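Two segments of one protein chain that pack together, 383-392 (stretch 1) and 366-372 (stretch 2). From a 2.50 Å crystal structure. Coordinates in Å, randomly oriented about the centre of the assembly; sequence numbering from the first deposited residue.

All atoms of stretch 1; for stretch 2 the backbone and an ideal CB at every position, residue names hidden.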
# COMPACT_ATOMS: atom_id res chain seq x y z
N GLU A 383 3.98 27.49 -13.33
CA GLU A 383 4.83 28.56 -12.81
C GLU A 383 4.98 28.39 -11.31
O GLU A 383 6.07 28.49 -10.76
CB GLU A 383 4.25 29.94 -13.12
CG GLU A 383 4.63 30.46 -14.51
CD GLU A 383 6.03 30.02 -14.90
OE1 GLU A 383 6.99 30.48 -14.25
OE2 GLU A 383 6.15 29.23 -15.86
N GLN A 384 3.85 28.12 -10.66
CA GLN A 384 3.92 27.91 -9.21
C GLN A 384 4.88 26.78 -8.85
O GLN A 384 5.69 26.88 -7.93
CB GLN A 384 2.53 27.58 -8.68
CG GLN A 384 1.64 28.80 -8.47
CD GLN A 384 0.73 28.56 -7.27
OE1 GLN A 384 -0.20 27.75 -7.33
NE2 GLN A 384 1.01 29.26 -6.19
N LEU A 385 4.81 25.68 -9.60
CA LEU A 385 5.65 24.54 -9.22
C LEU A 385 7.12 24.84 -9.41
O LEU A 385 7.91 24.54 -8.50
CB LEU A 385 5.19 23.31 -10.00
CG LEU A 385 3.83 22.78 -9.52
CD1 LEU A 385 3.07 22.09 -10.63
CD2 LEU A 385 4.04 21.84 -8.33
N LYS A 386 7.50 25.43 -10.54
CA LYS A 386 8.89 25.81 -10.80
C LYS A 386 9.42 26.69 -9.68
O LYS A 386 10.54 26.59 -9.18
CB LYS A 386 9.01 26.51 -12.14
CG LYS A 386 10.18 27.47 -12.25
CD LYS A 386 9.81 28.71 -13.07
CE LYS A 386 10.90 29.77 -12.99
NZ LYS A 386 10.50 30.91 -12.12
N THR A 387 8.55 27.60 -9.26
CA THR A 387 8.83 28.45 -8.11
C THR A 387 9.04 27.58 -6.87
O THR A 387 10.01 27.75 -6.13
CB THR A 387 7.68 29.44 -7.85
OG1 THR A 387 7.68 30.44 -8.88
CG2 THR A 387 7.87 30.17 -6.53
N MET A 388 8.12 26.63 -6.66
CA MET A 388 8.25 25.72 -5.52
C MET A 388 9.59 24.98 -5.57
O MET A 388 10.32 24.94 -4.58
CB MET A 388 7.09 24.73 -5.50
CG MET A 388 6.92 24.01 -4.18
SD MET A 388 5.90 22.52 -4.31
CE MET A 388 5.68 22.15 -2.57
N ALA A 389 9.90 24.40 -6.72
CA ALA A 389 11.15 23.72 -6.97
C ALA A 389 12.35 24.62 -6.70
O ALA A 389 13.39 24.17 -6.20
CB ALA A 389 11.21 23.22 -8.41
N GLN A 390 12.22 25.89 -7.05
CA GLN A 390 13.32 26.83 -6.84
C GLN A 390 13.52 27.14 -5.36
O GLN A 390 14.65 27.19 -4.88
CB GLN A 390 13.08 28.11 -7.63
CG GLN A 390 13.77 28.03 -8.99
CD GLN A 390 13.25 29.09 -9.94
OE1 GLN A 390 12.57 30.03 -9.53
NE2 GLN A 390 13.59 28.94 -11.22
N THR A 391 12.42 27.34 -4.63
CA THR A 391 12.55 27.56 -3.19
C THR A 391 13.26 26.40 -2.50
O THR A 391 14.27 26.56 -1.82
CB THR A 391 11.16 27.76 -2.57
OG1 THR A 391 10.55 28.89 -3.20
CG2 THR A 391 11.25 28.06 -1.08
N ILE A 392 12.72 25.20 -2.70
CA ILE A 392 13.31 24.03 -2.05
C ILE A 392 14.76 23.85 -2.47
O ILE A 392 15.66 23.66 -1.64
CB ILE A 392 12.48 22.77 -2.35
CG1 ILE A 392 11.12 22.75 -1.64
CG2 ILE A 392 13.28 21.51 -2.03
CD1 ILE A 392 10.07 21.89 -2.29
N UNK A 366 10.11 22.46 5.51
CA UNK A 366 9.16 22.87 4.50
C UNK A 366 9.31 24.34 4.14
O UNK A 366 8.47 25.18 4.46
CB UNK A 366 7.73 22.59 4.98
N UNK A 367 10.38 24.69 3.44
CA UNK A 367 10.61 26.09 3.09
C UNK A 367 9.52 26.62 2.16
O UNK A 367 9.16 27.79 2.14
CB UNK A 367 11.98 26.25 2.43
N UNK A 368 8.96 25.73 1.34
CA UNK A 368 7.95 26.19 0.39
C UNK A 368 6.57 25.64 0.73
O UNK A 368 6.38 24.54 1.22
CB UNK A 368 8.34 25.78 -1.03
N UNK A 369 5.58 26.48 0.46
CA UNK A 369 4.17 26.18 0.63
C UNK A 369 3.75 25.14 -0.39
O UNK A 369 4.15 25.25 -1.55
CB UNK A 369 3.32 27.44 0.50
N UNK A 370 2.97 24.14 -0.01
CA UNK A 370 2.49 23.15 -0.97
C UNK A 370 1.70 23.80 -2.09
O UNK A 370 0.89 24.70 -1.85
CB UNK A 370 1.63 22.10 -0.27
N UNK A 371 1.96 23.32 -3.30
CA UNK A 371 1.21 23.71 -4.48
C UNK A 371 0.03 22.76 -4.68
O UNK A 371 0.16 21.55 -4.82
CB UNK A 371 2.11 23.72 -5.72
N UNK A 372 -1.18 23.33 -4.66
CA UNK A 372 -2.38 22.56 -4.95
C UNK A 372 -3.10 23.19 -6.14
O UNK A 372 -3.12 24.40 -6.31
CB UNK A 372 -3.30 22.49 -3.73

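Stretch 1 is helical throughout, and the side chains it turns to the neighbouring segment, Q384, L385, M388, T391 and I392, are mostly apolar. No hydrogen bond joins the two stretches directly, so at the positions that face the helix, fit and apolar contact matter most.

Position 366 directs its CA-to-CB bond away from the helix, and no helix atom lies within 5.5 Å of its ideal CB. Many residues would be tolerated; the deposited one is M366, whose side chain makes no contact with stretch 1.

At position 367 the bond points toward the helix, and the ideal CB lies 4.0 Å from T391 CG2. Phi of -64° and psi of -30° suit most residues; a small or medium apolar side chain would fit beside T391 and I392. The residue is P367. Its ring reaches I392, with P367 CG 4.1 Å from I392 CG1, and its carbonyl P367 O lies 3.8 Å from T391 CG2.

Position 368 is the most closely hemmed in. Its ideal CB is 3.7 Å from T391 CG2, 3.9 Å from M388 CG and 4.2 Å from I392 CG1, so three side chains already surround it and a small residue is favoured. A368 meets that demand: its methyl CB packs 3.6 Å from T391 CG2 and 3.9 Å from M388 CG.

Position 369 turns away from stretch 1 into space the helix does not fill, where polar or apolar residues could serve. It is T369, which contributes through its backbone: T369 O lies 3.6 Å from M388 CE.

Position 370 also points away, although its ideal CB is 4.7 Å from M388 CE. Phi of -58° and psi of 138° admit proline among many others. P370 occupies it, and the extended M388 side chain, with all three chi angles t, brings M388 CE to 3.7 Å from P370 CA.

Position 371 faces the helix squarely, its ideal CB 3.8 Å from L385 CD2 and 4.2 Å from M388 SD. Extended backbone angles and this apolar setting favour a branched aliphatic such as valine or isoleucine. V371 has the largest covered area of the stretch; its CB lies 3.7 Å from L385 CD2, and its CG2 lies 3.7 Å from M388 SD.

Position 372 points away again, leaving room for a long polar chain. K372 is found there, and a water links its carbonyl, weakly, to the side chain of Q384.

Stretch 2 (366-372) MPATPVK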
# COMPACT_ATOMS: atom_id res chain seq x y z
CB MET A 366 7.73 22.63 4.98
CG MET A 366 7.51 21.28 5.62
SD MET A 366 6.93 20.03 4.47
CE MET A 366 5.87 20.97 3.38
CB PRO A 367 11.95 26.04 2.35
CG PRO A 367 12.06 24.64 1.85
CD PRO A 367 11.41 23.79 2.90
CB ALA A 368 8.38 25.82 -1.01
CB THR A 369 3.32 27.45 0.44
OG1 THR A 369 4.17 28.58 0.26
CG2 THR A 369 2.49 27.72 1.69
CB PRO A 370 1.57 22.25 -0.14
CG PRO A 370 2.13 22.37 1.24
CD PRO A 370 2.51 23.83 1.36
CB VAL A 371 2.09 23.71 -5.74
CG1 VAL A 371 1.27 24.03 -6.98
CG2 VAL A 371 3.23 24.70 -5.57
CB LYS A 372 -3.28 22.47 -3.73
CG LYS A 372 -4.22 23.64 -3.51
CD LYS A 372 -4.39 23.95 -2.03
CE LYS A 372 -5.85 24.10 -1.64
NZ LYS A 372 -6.00 24.18 -0.16
O HOH W 1 -1.49 26.82 -4.45
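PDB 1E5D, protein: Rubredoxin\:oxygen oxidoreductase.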